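Local coordinates for DNA polymerase III beta subunit (Streptococcus pyogenes, PDB 2AVT), which probably encircles DNA as a ring-shaped dimer and tethers the replicative DNA polymerase to its template, making chromosome replication processive, at residues T17-I22 and E78-I83; I28-S33 and V120-R125; L255-F260 and H349-V354. All coordinates share one frame; numbering follows the deposited sequence.

Interaction 1. Residues T17-I22 and E78-I83; sequences TTKRAI and EASFFI
In Lys-19, CG stands anti to the backbone N (chi1 179°) and a bend at chi2 (65°) brings CD to 4.0 Å from Ala-79 CB, laying the aliphatic chain over the first turn of the helix that begins at Ala-79. Its base meets Ile-83, where Lys-19 CB lies 3.8 Å from Ile-83 CD1 and the two side chains cross obliquely. Farther out, Lys-19 CE packs tightly on Ser-80 OG, at 3.0 Å. A second bend, at chi4 (62°), turns the amino group back to its own segment, and NZ donates to Ile-22 O over 2.7 Å from above the carbonyl plane. That bond ties down the outer end of the lysine. Helices 8-18 and 79-88 are the two helices of the N-terminal domain, and in the fold of this family such helices pack side by side against the sheets. Here the 3-10 turn 19-21 that follows the first helix meets the start of the second, with Glu-78 at its N-cap position. Beside the lysine, Ile-22 CD1 presses on Ala-79 CB at 3.6 Å, and both residues touch Ile-34 of strand 33-39. Ile-83 also reaches Leu-15 and Asn-16 of helix 8-18, while Phe-81 packs on Leu-280 of the second subunit.

Interaction 2. Residues I28-S33 and V120-R125; sequences IPILSS and VDQYPR
Ile-30 and Tyr-123 are the closest backbone points, with CA atoms 6.5 Å apart, where the 3-10 turn 29-32 comes up against the chain just leaving the 3-10 turn 120-122. Ile-30 does its touching with both branches. CG1, anti to the backbone N (chi1 -161°), lies 3.7 Å from the carbonyl oxygen Gln-122 O, and CG2 meets Pro-124 CD at 4.1 Å as the two side chains slide past each other in opposite directions. Tyr-123 CG is likewise anti to its backbone N (chi1 -154°), and the ring brings an edge to the turn: Ile-30 O lies near the ring plane, 3.8 Å from Tyr-123 CE1. The same oxygen is gripped within its own turn by two donors, the backbone N of Ser-33 and, over 2.6 Å and in the carbonyl plane, Ser-33 OG. The contact joins the loop between helix 8-18 and strand 33-39 to the start of the connection that runs from strand 111-116 to strand 135-138, by which the chain passes from the N-terminal to the central domain. Leu-31 crosses the tyrosine at about a right angle, and its CD2 lies 3.9 Å from Pro-124 CG and 4.0 Å from Tyr-123 OH. One face of the ring carries Pro-124 CD, offset toward the rim. The tyrosine hydroxyl is hydrogen-bonded with Ser-48 OG, which fixes the far end of the ring, whereas Ser-33 O, which lies obliquely to the ring near CE1, is buried with no polar partner. Leu-76 of strand 73-78 touches both Ile-30 and Tyr-123.

Interaction 3. Residues L255-F260 and H349-V354; sequences LLMTEF and HFLSPV
Phe-260 and His-349 stack beside the antiparallel pairing of strands 262-267 and 345-350 in the C-terminal domain, where the chain arriving from the central domain enters the sheet. The rings lie face to face, with centroids 3.7 Å apart and planes inclined by 18°. Neither is centred on the other: His-349 ND1 sits over the Phe-260 face toward its rim, 3.4 Å from CD1, and Phe-260 CE1 is likewise offset over the imidazole. A chi1 of 58° sets Phe-260 CG between the backbone N and the carbonyl carbon, 3.7 Å from His-349 CG, and the overlap begins at the roots of the rings. His-349 NE2 forms a weak hydrogen bond with Glu-263 OE1, at the far side of the imidazole from CB. The adjoining residues follow the pattern of a beta strand, in which successive side chains leave on opposite faces: Phe-350 turns from the loop and packs on Leu-292, Ile-294, Leu-325 and Ile-327. Leu-351, just beyond the end of the strand, packs against segment 255-260 through its branch end. Its CD2 is 3.3 Å from Glu-259 O, a tight approach to a buried carbonyl with no polar partner, and 3.5 Å from Phe-260 CA. Met-257, bent at chi2 and chi3, meets Leu-351 tip to tip, with CE 3.8 Å from Leu-351 CG. The same methyl group lies 3.6 Å from the backbone oxygen His-349 O, while the methionine also touches Thr-358 of the neighbouring strand 357-361.

Interactions 1 and 2 both lie in the N-terminal domain, their centres 13 Å apart, and their segments alternate along the chain. They touch directly: Ser-32 pairs with Ala-79 through the backbone and with Glu-78 through its hydroxyl, so the loop before strand 33-39 links the start of helix 79-88 to segment 120-125 of the connection between the N-terminal and central domains. Interaction 3 comes later in the chain, in the C-terminal domain on the opposite side of the chain's centre, about 47 and 51 Å from the other two centres. Interactions 2 and 3 thus involve the connections on either side of the central domain, consistent with a crescent-shaped subunit that forms half of a ring.

Interaction 1. Residues T17-I22 and E78-I83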
ATOM      1  N   THR A  17       6.246 -15.634   8.537  1.00 28.02           N
ATOM      2  CA  THR A  17       6.325 -15.291   9.953  1.00 31.41           C
ATOM      3  C   THR A  17       7.780 -15.029  10.322  1.00 29.07           C
ATOM      4  O   THR A  17       8.102 -14.063  11.016  1.00 29.92           O
ATOM      5  CB  THR A  17       5.824 -16.439  10.835  1.00 33.53           C
ATOM      6  OG1 THR A  17       4.437 -16.673  10.569  1.00 41.41           O
ATOM      7  CG2 THR A  17       6.001 -16.094  12.302  1.00 38.81           C
ATOM      8  N   THR A  18       8.650 -15.919   9.861  1.00 26.96           N
ATOM      9  CA  THR A  18      10.076 -15.822  10.125  1.00 26.21           C
ATOM     10  C   THR A  18      10.660 -14.572   9.461  1.00 26.82           C
ATOM     11  O   THR A  18      11.542 -13.915  10.020  1.00 26.38           O
ATOM     12  CB  THR A  18      10.808 -17.066   9.583  1.00 25.21           C
ATOM     13  OG1 THR A  18      10.186 -18.251  10.104  1.00 25.57           O
ATOM     14  CG2 THR A  18      12.271 -17.042  10.001  1.00 21.53           C
ATOM     15  N   LYS A  19      10.157 -14.260   8.270  1.00 24.55           N
ATOM     16  CA  LYS A  19      10.610 -13.105   7.503  1.00 27.87           C
ATOM     17  C   LYS A  19      10.385 -11.787   8.264  1.00 27.54           C
ATOM     18  O   LYS A  19      10.957 -10.754   7.908  1.00 26.27           O
ATOM     19  CB  LYS A  19       9.883 -13.073   6.148  1.00 28.89           C
ATOM     20  CG  LYS A  19      10.243 -11.909   5.244  1.00 33.17           C
ATOM     21  CD  LYS A  19      11.694 -11.981   4.823  1.00 36.19           C
ATOM     22  CE  LYS A  19      12.093 -10.751   4.022  1.00 40.51           C
ATOM     23  NZ  LYS A  19      11.944  -9.515   4.841  1.00 42.26           N
ATOM     24  N   ARG A  20       9.551 -11.821   9.303  1.00 27.33           N
ATOM     25  CA  ARG A  20       9.286 -10.623  10.096  1.00 28.73           C
ATOM     26  C   ARG A  20      10.578 -10.167  10.784  1.00 27.32           C
ATOM     27  O   ARG A  20      10.748  -8.996  11.084  1.00 28.92           O
ATOM     28  CB  ARG A  20       8.224 -10.902  11.166  1.00 30.60           C
ATOM     29  CG  ARG A  20       6.916 -11.472  10.653  1.00 35.08           C
ATOM     30  CD  ARG A  20       6.177 -10.484   9.795  1.00 38.77           C
ATOM     31  NE  ARG A  20       5.970  -9.219  10.491  1.00 44.28           N
ATOM     32  CZ  ARG A  20       5.093  -8.298  10.112  1.00 46.41           C
ATOM     33  NH1 ARG A  20       4.332  -8.507   9.043  1.00 48.89           N
ATOM     34  NH2 ARG A  20       4.982  -7.165  10.792  1.00 48.39           N
ATOM     35  N   ALA A  21      11.478 -11.107  11.036  1.00 24.90           N
ATOM     36  CA  ALA A  21      12.749 -10.792  11.682  1.00 24.86           C
ATOM     37  C   ALA A  21      13.866 -10.544  10.669  1.00 24.88           C
ATOM     38  O   ALA A  21      15.032 -10.450  11.053  1.00 25.00           O
ATOM     39  CB  ALA A  21      13.156 -11.933  12.608  1.00 22.17           C
ATOM     40  N   ILE A  22      13.518 -10.435   9.389  1.00 24.43           N
ATOM     41  CA  ILE A  22      14.520 -10.221   8.347  1.00 24.87           C
ATOM     42  C   ILE A  22      14.343  -8.875   7.650  1.00 26.35           C
ATOM     43  O   ILE A  22      13.307  -8.610   7.040  1.00 26.42           O
ATOM     44  CB  ILE A  22      14.488 -11.379   7.311  1.00 24.60           C
ATOM     45  CG1 ILE A  22      14.704 -12.711   8.043  1.00 21.82           C
ATOM     46  CG2 ILE A  22      15.583 -11.189   6.258  1.00 24.34           C
ATOM     47  CD1 ILE A  22      14.846 -13.927   7.128  1.00 22.39           C
ATOM     48  N   GLU A  78      18.649 -16.709   0.246  1.00 21.25           N
ATOM     49  CA  GLU A  78      18.197 -15.320   0.368  1.00 22.85           C
ATOM     50  C   GLU A  78      16.711 -15.404   0.673  1.00 23.85           C
ATOM     51  O   GLU A  78      15.942 -15.959  -0.109  1.00 22.33           O
ATOM     52  CB  GLU A  78      18.414 -14.544  -0.934  1.00 25.12           C
ATOM     53  CG  GLU A  78      19.861 -14.209  -1.235  1.00 25.82           C
ATOM     54  CD  GLU A  78      20.490 -13.338  -0.165  1.00 26.15           C
ATOM     55  OE1 GLU A  78      19.808 -12.416   0.323  1.00 28.07           O
ATOM     56  OE2 GLU A  78      21.667 -13.566   0.174  1.00 28.89           O
ATOM     57  N   ALA A  79      16.308 -14.848   1.809  1.00 23.37           N
ATOM     58  CA  ALA A  79      14.918 -14.907   2.255  1.00 23.39           C
ATOM     59  C   ALA A  79      13.804 -14.435   1.310  1.00 25.10           C
ATOM     60  O   ALA A  79      12.961 -15.231   0.902  1.00 22.51           O
ATOM     61  CB  ALA A  79      14.787 -14.194   3.581  1.00 22.74           C
ATOM     62  N   SER A  80      13.765 -13.142   1.006  1.00 24.64           N
ATOM     63  CA  SER A  80      12.723 -12.603   0.136  1.00 27.98           C
ATOM     64  C   SER A  80      12.652 -13.335  -1.193  1.00 29.37           C
ATOM     65  O   SER A  80      11.573 -13.635  -1.700  1.00 30.86           O
ATOM     66  CB  SER A  80      12.958 -11.113  -0.111  1.00 30.50           C
ATOM     67  OG  SER A  80      12.637 -10.376   1.049  1.00 35.25           O
ATOM     68  N   PHE A  81      13.817 -13.631  -1.749  1.00 27.78           N
ATOM     69  CA  PHE A  81      13.893 -14.331  -3.016  1.00 27.12           C
ATOM     70  C   PHE A  81      13.337 -15.764  -2.889  1.00 26.99           C
ATOM     71  O   PHE A  81      12.525 -16.207  -3.708  1.00 23.79           O
ATOM     72  CB  PHE A  81      15.352 -14.335  -3.472  1.00 28.69           C
ATOM     73  CG  PHE A  81      15.587 -15.054  -4.766  1.00 29.85           C
ATOM     74  CD1 PHE A  81      14.970 -14.637  -5.931  1.00 32.05           C
ATOM     75  CD2 PHE A  81      16.439 -16.143  -4.816  1.00 30.27           C
ATOM     76  CE1 PHE A  81      15.198 -15.298  -7.126  1.00 31.33           C
ATOM     77  CE2 PHE A  81      16.668 -16.805  -6.006  1.00 34.45           C
ATOM     78  CZ  PHE A  81      16.044 -16.377  -7.162  1.00 31.19           C
ATOM     79  N   PHE A  82      13.754 -16.476  -1.850  1.00 23.72           N
ATOM     80  CA  PHE A  82      13.302 -17.845  -1.653  1.00 23.45           C
ATOM     81  C   PHE A  82      11.798 -17.925  -1.475  1.00 23.79           C
ATOM     82  O   PHE A  82      11.136 -18.792  -2.053  1.00 23.38           O
ATOM     83  CB  PHE A  82      13.979 -18.459  -0.426  1.00 24.82           C
ATOM     84  CG  PHE A  82      13.521 -19.854  -0.124  1.00 24.03           C
ATOM     85  CD1 PHE A  82      13.685 -20.867  -1.057  1.00 24.99           C
ATOM     86  CD2 PHE A  82      12.939 -20.157   1.099  1.00 23.04           C
ATOM     87  CE1 PHE A  82      13.282 -22.167  -0.770  1.00 23.56           C
ATOM     88  CE2 PHE A  82      12.533 -21.453   1.391  1.00 24.82           C
ATOM     89  CZ  PHE A  82      12.707 -22.458   0.454  1.00 24.07           C
ATOM     90  N   ILE A  83      11.264 -17.020  -0.660  1.00 21.48           N
ATOM     91  CA  ILE A  83       9.837 -16.977  -0.395  1.00 21.82           C
ATOM     92  C   ILE A  83       9.023 -16.655  -1.642  1.00 21.37           C
ATOM     93  O   ILE A  83       7.961 -17.245  -1.844  1.00 20.15           O
ATOM     94  CB  ILE A  83       9.514 -15.962   0.716  1.00 18.53           C
ATOM     95  CG1 ILE A  83      10.154 -16.426   2.025  1.00 22.60           C
ATOM     96  CG2 ILE A  83       8.024 -15.796   0.852  1.00 20.43           C
ATOM     97  CD1 ILE A  83       9.980 -15.429   3.185  1.00 21.97           C
TER

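Interaction 2. Residues I28-S33 and V120-R125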
ATOM      1  N   ILE A  28      25.049  -6.208   7.734  1.00 21.26           N
ATOM      2  CA  ILE A  28      25.732  -7.494   7.827  1.00 21.23           C
ATOM      3  C   ILE A  28      24.979  -8.264   6.735  1.00 22.99           C
ATOM      4  O   ILE A  28      23.834  -8.694   6.935  1.00 21.71           O
ATOM      5  CB  ILE A  28      25.513  -8.143   9.227  1.00 22.91           C
ATOM      6  CG1 ILE A  28      26.082  -7.218  10.316  1.00 24.33           C
ATOM      7  CG2 ILE A  28      26.176  -9.512   9.281  1.00 19.87           C
ATOM      8  CD1 ILE A  28      26.002  -7.786  11.737  1.00 26.96           C
ATOM      9  N   PRO A  29      25.611  -8.435   5.559  1.00 23.47           N
ATOM     10  CA  PRO A  29      25.008  -9.127   4.411  1.00 23.59           C
ATOM     11  C   PRO A  29      24.325 -10.473   4.632  1.00 22.04           C
ATOM     12  O   PRO A  29      23.240 -10.699   4.105  1.00 23.10           O
ATOM     13  CB  PRO A  29      26.168  -9.223   3.404  1.00 26.20           C
ATOM     14  CG  PRO A  29      27.069  -8.063   3.792  1.00 27.47           C
ATOM     15  CD  PRO A  29      27.039  -8.176   5.306  1.00 22.04           C
ATOM     16  N   ILE A  30      24.951 -11.364   5.388  1.00 22.05           N
ATOM     17  CA  ILE A  30      24.376 -12.686   5.619  1.00 21.65           C
ATOM     18  C   ILE A  30      23.008 -12.671   6.322  1.00 20.15           C
ATOM     19  O   ILE A  30      22.271 -13.652   6.259  1.00 20.78           O
ATOM     20  CB  ILE A  30      25.362 -13.582   6.410  1.00 25.34           C
ATOM     21  CG1 ILE A  30      24.978 -15.052   6.238  1.00 24.78           C
ATOM     22  CG2 ILE A  30      25.397 -13.179   7.896  1.00 21.98           C
ATOM     23  CD1 ILE A  30      25.085 -15.543   4.795  1.00 26.56           C
ATOM     24  N   LEU A  31      22.640 -11.556   6.948  1.00 16.65           N
ATOM     25  CA  LEU A  31      21.353 -11.501   7.644  1.00 18.72           C
ATOM     26  C   LEU A  31      20.160 -11.381   6.703  1.00 18.70           C
ATOM     27  O   LEU A  31      19.016 -11.418   7.150  1.00 18.30           O
ATOM     28  CB  LEU A  31      21.332 -10.359   8.673  1.00 17.30           C
ATOM     29  CG  LEU A  31      22.341 -10.503   9.819  1.00 20.37           C
ATOM     30  CD1 LEU A  31      22.134  -9.379  10.831  1.00 21.19           C
ATOM     31  CD2 LEU A  31      22.163 -11.866  10.504  1.00 21.49           C
ATOM     32  N   SER A  32      20.423 -11.204   5.409  1.00 17.67           N
ATOM     33  CA  SER A  32      19.342 -11.132   4.420  1.00 18.98           C
ATOM     34  C   SER A  32      18.836 -12.555   4.143  1.00 18.32           C
ATOM     35  O   SER A  32      17.802 -12.759   3.505  1.00 21.11           O
ATOM     36  CB  SER A  32      19.862 -10.549   3.098  1.00 17.27           C
ATOM     37  OG  SER A  32      20.832 -11.422   2.539  1.00 16.97           O
ATOM     38  N   SER A  33      19.570 -13.550   4.613  1.00 20.86           N
ATOM     39  CA  SER A  33      19.161 -14.914   4.344  1.00 24.96           C
ATOM     40  C   SER A  33      18.306 -15.568   5.421  1.00 25.86           C
ATOM     41  O   SER A  33      18.266 -15.127   6.584  1.00 21.93           O
ATOM     42  CB  SER A  33      20.395 -15.772   4.069  1.00 30.02           C
ATOM     43  OG  SER A  33      21.230 -15.823   5.205  1.00 37.94           O
ATOM     44  N   VAL A 120      25.498 -23.053   6.348  1.00 29.83           N
ATOM     45  CA  VAL A 120      24.999 -22.399   7.557  1.00 29.78           C
ATOM     46  C   VAL A 120      26.076 -21.871   8.499  1.00 29.87           C
ATOM     47  O   VAL A 120      25.790 -21.009   9.319  1.00 30.52           O
ATOM     48  CB  VAL A 120      24.070 -23.330   8.372  1.00 29.72           C
ATOM     49  CG1 VAL A 120      22.784 -23.585   7.604  1.00 28.61           C
ATOM     50  CG2 VAL A 120      24.789 -24.634   8.686  1.00 30.87           C
ATOM     51  N   ASP A 121      27.303 -22.377   8.399  1.00 30.56           N
ATOM     52  CA  ASP A 121      28.353 -21.890   9.285  1.00 33.03           C
ATOM     53  C   ASP A 121      28.637 -20.412   9.052  1.00 31.81           C
ATOM     54  O   ASP A 121      29.345 -19.781   9.829  1.00 31.37           O
ATOM     55  CB  ASP A 121      29.643 -22.703   9.130  1.00 36.87           C
ATOM     56  CG  ASP A 121      30.136 -22.760   7.700  1.00 42.32           C
ATOM     57  OD1 ASP A 121      30.158 -21.707   7.029  1.00 43.96           O
ATOM     58  OD2 ASP A 121      30.519 -23.869   7.252  1.00 46.92           O
ATOM     59  N   GLN A 122      28.071 -19.851   7.990  1.00 29.18           N
ATOM     60  CA  GLN A 122      28.274 -18.431   7.713  1.00 30.95           C
ATOM     61  C   GLN A 122      27.308 -17.573   8.535  1.00 29.53           C
ATOM     62  O   GLN A 122      27.485 -16.360   8.651  1.00 30.28           O
ATOM     63  CB  GLN A 122      28.083 -18.145   6.217  1.00 31.25           C
ATOM     64  CG  GLN A 122      29.101 -18.855   5.331  1.00 34.61           C
ATOM     65  CD  GLN A 122      29.038 -18.422   3.877  1.00 36.58           C
ATOM     66  OE1 GLN A 122      28.865 -17.242   3.575  1.00 37.57           O
ATOM     67  NE2 GLN A 122      29.205 -19.376   2.966  1.00 38.09           N
ATOM     68  N   TYR A 123      26.299 -18.213   9.118  1.00 28.65           N
ATOM     69  CA  TYR A 123      25.289 -17.513   9.912  1.00 29.50           C
ATOM     70  C   TYR A 123      25.706 -17.361  11.382  1.00 30.48           C
ATOM     71  O   TYR A 123      26.267 -18.274  11.965  1.00 27.59           O
ATOM     72  CB  TYR A 123      23.964 -18.282   9.848  1.00 25.54           C
ATOM     73  CG  TYR A 123      22.754 -17.417  10.072  1.00 25.10           C
ATOM     74  CD1 TYR A 123      22.293 -16.561   9.072  1.00 20.45           C
ATOM     75  CD2 TYR A 123      22.099 -17.417  11.296  1.00 25.67           C
ATOM     76  CE1 TYR A 123      21.209 -15.727   9.286  1.00 21.23           C
ATOM     77  CE2 TYR A 123      21.025 -16.591  11.523  1.00 23.49           C
ATOM     78  CZ  TYR A 123      20.584 -15.745  10.517  1.00 23.97           C
ATOM     79  OH  TYR A 123      19.531 -14.906  10.767  1.00 18.44           O
ATOM     80  N   PRO A 124      25.415 -16.207  11.998  1.00 33.63           N
ATOM     81  CA  PRO A 124      25.787 -16.004  13.406  1.00 36.82           C
ATOM     82  C   PRO A 124      24.987 -16.912  14.330  1.00 40.18           C
ATOM     83  O   PRO A 124      23.814 -17.190  14.080  1.00 38.59           O
ATOM     84  CB  PRO A 124      25.470 -14.533  13.636  1.00 36.37           C
ATOM     85  CG  PRO A 124      24.287 -14.309  12.720  1.00 36.85           C
ATOM     86  CD  PRO A 124      24.726 -15.021  11.459  1.00 33.34           C
ATOM     87  N   ARG A 125      25.622 -17.372  15.402  1.00 43.32           N
ATOM     88  CA  ARG A 125      24.950 -18.247  16.349  1.00 47.82           C
ATOM     89  C   ARG A 125      24.031 -17.457  17.257  1.00 48.44           C
ATOM     90  O   ARG A 125      24.231 -16.265  17.474  1.00 47.82           O
ATOM     91  CB  ARG A 125      25.981 -19.011  17.171  1.00 51.38           C
ATOM     92  CG  ARG A 125      26.777 -19.987  16.333  1.00 56.46           C
ATOM     93  CD  ARG A 125      27.932 -20.561  17.108  1.00 61.75           C
ATOM     94  NE  ARG A 125      28.590 -21.635  16.373  1.00 64.87           N
ATOM     95  CZ  ARG A 125      29.694 -22.244  16.789  1.00 67.00           C
ATOM     96  NH1 ARG A 125      30.255 -21.874  17.933  1.00 67.85           N
ATOM     97  NH2 ARG A 125      30.231 -23.225  16.072  1.00 67.60           N
TER

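Interaction 3. Residues L255-F260 and H349-V354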
ATOM      1  N   LEU A 255       6.413  10.966  37.907  1.00 60.03           N
ATOM      2  CA  LEU A 255       5.681  11.808  36.966  1.00 60.26           C
ATOM      3  C   LEU A 255       4.168  11.697  37.121  1.00 60.53           C
ATOM      4  O   LEU A 255       3.425  12.527  36.600  1.00 60.16           O
ATOM      5  CB  LEU A 255       6.068  11.459  35.524  1.00 60.62           C
ATOM      6  CG  LEU A 255       7.469  11.859  35.054  1.00 60.93           C
ATOM      7  CD1 LEU A 255       7.686  11.391  33.625  1.00 60.53           C
ATOM      8  CD2 LEU A 255       7.625  13.370  35.142  1.00 61.12           C
ATOM      9  N   LEU A 256       3.710  10.668  37.827  1.00 61.13           N
ATOM     10  CA  LEU A 256       2.277  10.480  38.025  1.00 62.64           C
ATOM     11  C   LEU A 256       1.697  11.657  38.805  1.00 64.14           C
ATOM     12  O   LEU A 256       2.271  12.097  39.802  1.00 63.97           O
ATOM     13  CB  LEU A 256       2.010   9.170  38.771  1.00 62.54           C
ATOM     14  CG  LEU A 256       2.456   7.902  38.039  1.00 62.26           C
ATOM     15  CD1 LEU A 256       2.134   6.678  38.881  1.00 63.25           C
ATOM     16  CD2 LEU A 256       1.757   7.821  36.694  1.00 61.39           C
ATOM     17  N   MET A 257       0.557  12.165  38.343  1.00 65.40           N
ATOM     18  CA  MET A 257      -0.084  13.303  38.989  1.00 66.71           C
ATOM     19  C   MET A 257      -0.988  12.886  40.144  1.00 66.94           C
ATOM     20  O   MET A 257      -1.832  12.002  40.007  1.00 66.97           O
ATOM     21  CB  MET A 257      -0.884  14.109  37.960  1.00 67.47           C
ATOM     22  CG  MET A 257      -2.071  13.374  37.356  1.00 68.63           C
ATOM     23  SD  MET A 257      -3.674  13.920  38.010  1.00 69.58           S
ATOM     24  CE  MET A 257      -4.069  15.260  36.858  1.00 66.96           C
ATOM     25  N   THR A 258      -0.797  13.538  41.286  1.00 67.22           N
ATOM     26  CA  THR A 258      -1.578  13.258  42.485  1.00 67.16           C
ATOM     27  C   THR A 258      -3.064  13.497  42.234  1.00 66.70           C
ATOM     28  O   THR A 258      -3.778  12.601  41.782  1.00 67.45           O
ATOM     29  CB  THR A 258      -1.126  14.157  43.650  1.00 67.86           C
ATOM     30  OG1 THR A 258       0.301  14.104  43.768  1.00 67.80           O
ATOM     31  CG2 THR A 258      -1.756  13.693  44.959  1.00 68.78           C
ATOM     32  N   GLU A 259      -3.526  14.709  42.523  1.00 65.20           N
ATOM     33  CA  GLU A 259      -4.933  15.045  42.330  1.00 63.63           C
ATOM     34  C   GLU A 259      -5.199  15.730  41.001  1.00 61.02           C
ATOM     35  O   GLU A 259      -4.298  15.911  40.184  1.00 60.79           O
ATOM     36  CB  GLU A 259      -5.431  15.952  43.463  1.00 66.14           C
ATOM     37  CG  GLU A 259      -5.500  15.285  44.835  1.00 68.31           C
ATOM     38  CD  GLU A 259      -6.119  16.187  45.894  1.00 69.66           C
ATOM     39  OE1 GLU A 259      -7.331  16.494  45.793  1.00 70.56           O
ATOM     40  OE2 GLU A 259      -5.391  16.593  46.825  1.00 69.29           O
ATOM     41  N   PHE A 260      -6.455  16.108  40.799  1.00 57.92           N
ATOM     42  CA  PHE A 260      -6.884  16.788  39.589  1.00 55.12           C
ATOM     43  C   PHE A 260      -7.978  17.775  39.963  1.00 54.35           C
ATOM     44  O   PHE A 260      -8.744  17.537  40.895  1.00 53.69           O
ATOM     45  CB  PHE A 260      -7.400  15.773  38.569  1.00 53.49           C
ATOM     46  CG  PHE A 260      -8.546  14.937  39.062  1.00 52.04           C
ATOM     47  CD1 PHE A 260      -8.313  13.736  39.710  1.00 51.34           C
ATOM     48  CD2 PHE A 260      -9.855  15.340  38.861  1.00 51.80           C
ATOM     49  CE1 PHE A 260      -9.365  12.948  40.146  1.00 49.49           C
ATOM     50  CE2 PHE A 260     -10.911  14.557  39.293  1.00 50.91           C
ATOM     51  CZ  PHE A 260     -10.662  13.358  39.936  1.00 50.19           C
ATOM     52  N   HIS A 349      -8.441  13.748  33.256  1.00 42.50           N
ATOM     53  CA  HIS A 349      -8.210  14.532  34.464  1.00 43.64           C
ATOM     54  C   HIS A 349      -7.180  15.627  34.237  1.00 44.45           C
ATOM     55  O   HIS A 349      -6.029  15.342  33.894  1.00 44.00           O
ATOM     56  CB  HIS A 349      -7.720  13.627  35.597  1.00 42.69           C
ATOM     57  CG  HIS A 349      -8.760  12.675  36.102  1.00 43.05           C
ATOM     58  ND1 HIS A 349      -8.483  11.701  37.036  1.00 43.57           N
ATOM     59  CD2 HIS A 349     -10.078  12.562  35.818  1.00 42.99           C
ATOM     60  CE1 HIS A 349      -9.586  11.026  37.305  1.00 42.69           C
ATOM     61  NE2 HIS A 349     -10.569  11.529  36.580  1.00 43.75           N
ATOM     62  N   PHE A 350      -7.590  16.875  34.447  1.00 45.07           N
ATOM     63  CA  PHE A 350      -6.694  18.019  34.262  1.00 45.16           C
ATOM     64  C   PHE A 350      -6.345  18.737  35.564  1.00 45.36           C
ATOM     65  O   PHE A 350      -7.134  18.767  36.510  1.00 43.43           O
ATOM     66  CB  PHE A 350      -7.317  19.093  33.360  1.00 43.84           C
ATOM     67  CG  PHE A 350      -7.796  18.602  32.024  1.00 44.64           C
ATOM     68  CD1 PHE A 350      -9.068  18.065  31.877  1.00 43.26           C
ATOM     69  CD2 PHE A 350      -7.004  18.759  30.893  1.00 44.15           C
ATOM     70  CE1 PHE A 350      -9.544  17.702  30.626  1.00 43.35           C
ATOM     71  CE2 PHE A 350      -7.476  18.397  29.642  1.00 43.47           C
ATOM     72  CZ  PHE A 350      -8.747  17.870  29.509  1.00 41.46           C
ATOM     73  N   LEU A 351      -5.155  19.329  35.583  1.00 46.60           N
ATOM     74  CA  LEU A 351      -4.698  20.134  36.704  1.00 48.21           C
ATOM     75  C   LEU A 351      -4.680  21.562  36.166  1.00 48.54           C
ATOM     76  O   LEU A 351      -5.738  22.134  35.890  1.00 48.57           O
ATOM     77  CB  LEU A 351      -3.295  19.732  37.159  1.00 48.75           C
ATOM     78  CG  LEU A 351      -3.265  18.658  38.248  1.00 51.21           C
ATOM     79  CD1 LEU A 351      -1.849  18.489  38.782  1.00 50.65           C
ATOM     80  CD2 LEU A 351      -4.202  19.075  39.375  1.00 52.17           C
ATOM     81  N   SER A 352      -3.485  22.125  35.991  1.00 48.96           N
ATOM     82  CA  SER A 352      -3.348  23.492  35.481  1.00 48.60           C
ATOM     83  C   SER A 352      -3.036  23.494  33.985  1.00 48.78           C
ATOM     84  O   SER A 352      -2.674  22.467  33.411  1.00 47.95           O
ATOM     85  CB  SER A 352      -2.226  24.229  36.221  1.00 49.29           C
ATOM     86  OG  SER A 352      -0.970  24.005  35.599  1.00 49.60           O
ATOM     87  N   PRO A 353      -3.167  24.661  33.335  1.00 48.66           N
ATOM     88  CA  PRO A 353      -2.893  24.782  31.902  1.00 48.04           C
ATOM     89  C   PRO A 353      -1.503  24.287  31.509  1.00 47.51           C
ATOM     90  O   PRO A 353      -1.288  23.880  30.373  1.00 49.55           O
ATOM     91  CB  PRO A 353      -3.062  26.279  31.648  1.00 48.94           C
ATOM     92  CG  PRO A 353      -4.125  26.660  32.634  1.00 49.02           C
ATOM     93  CD  PRO A 353      -3.678  25.930  33.881  1.00 48.36           C
ATOM     94  N   VAL A 354      -0.565  24.316  32.452  1.00 46.29           N
ATOM     95  CA  VAL A 354       0.801  23.885  32.178  1.00 45.15           C
ATOM     96  C   VAL A 354       1.178  22.558  32.846  1.00 45.37           C
ATOM     97  O   VAL A 354       2.355  22.218  32.957  1.00 46.42           O
ATOM     98  CB  VAL A 354       1.814  24.979  32.611  1.00 45.05           C
ATOM     99  CG1 VAL A 354       3.223  24.586  32.205  1.00 44.88           C
ATOM    100  CG2 VAL A 354       1.446  26.307  31.975  1.00 43.46           C
TER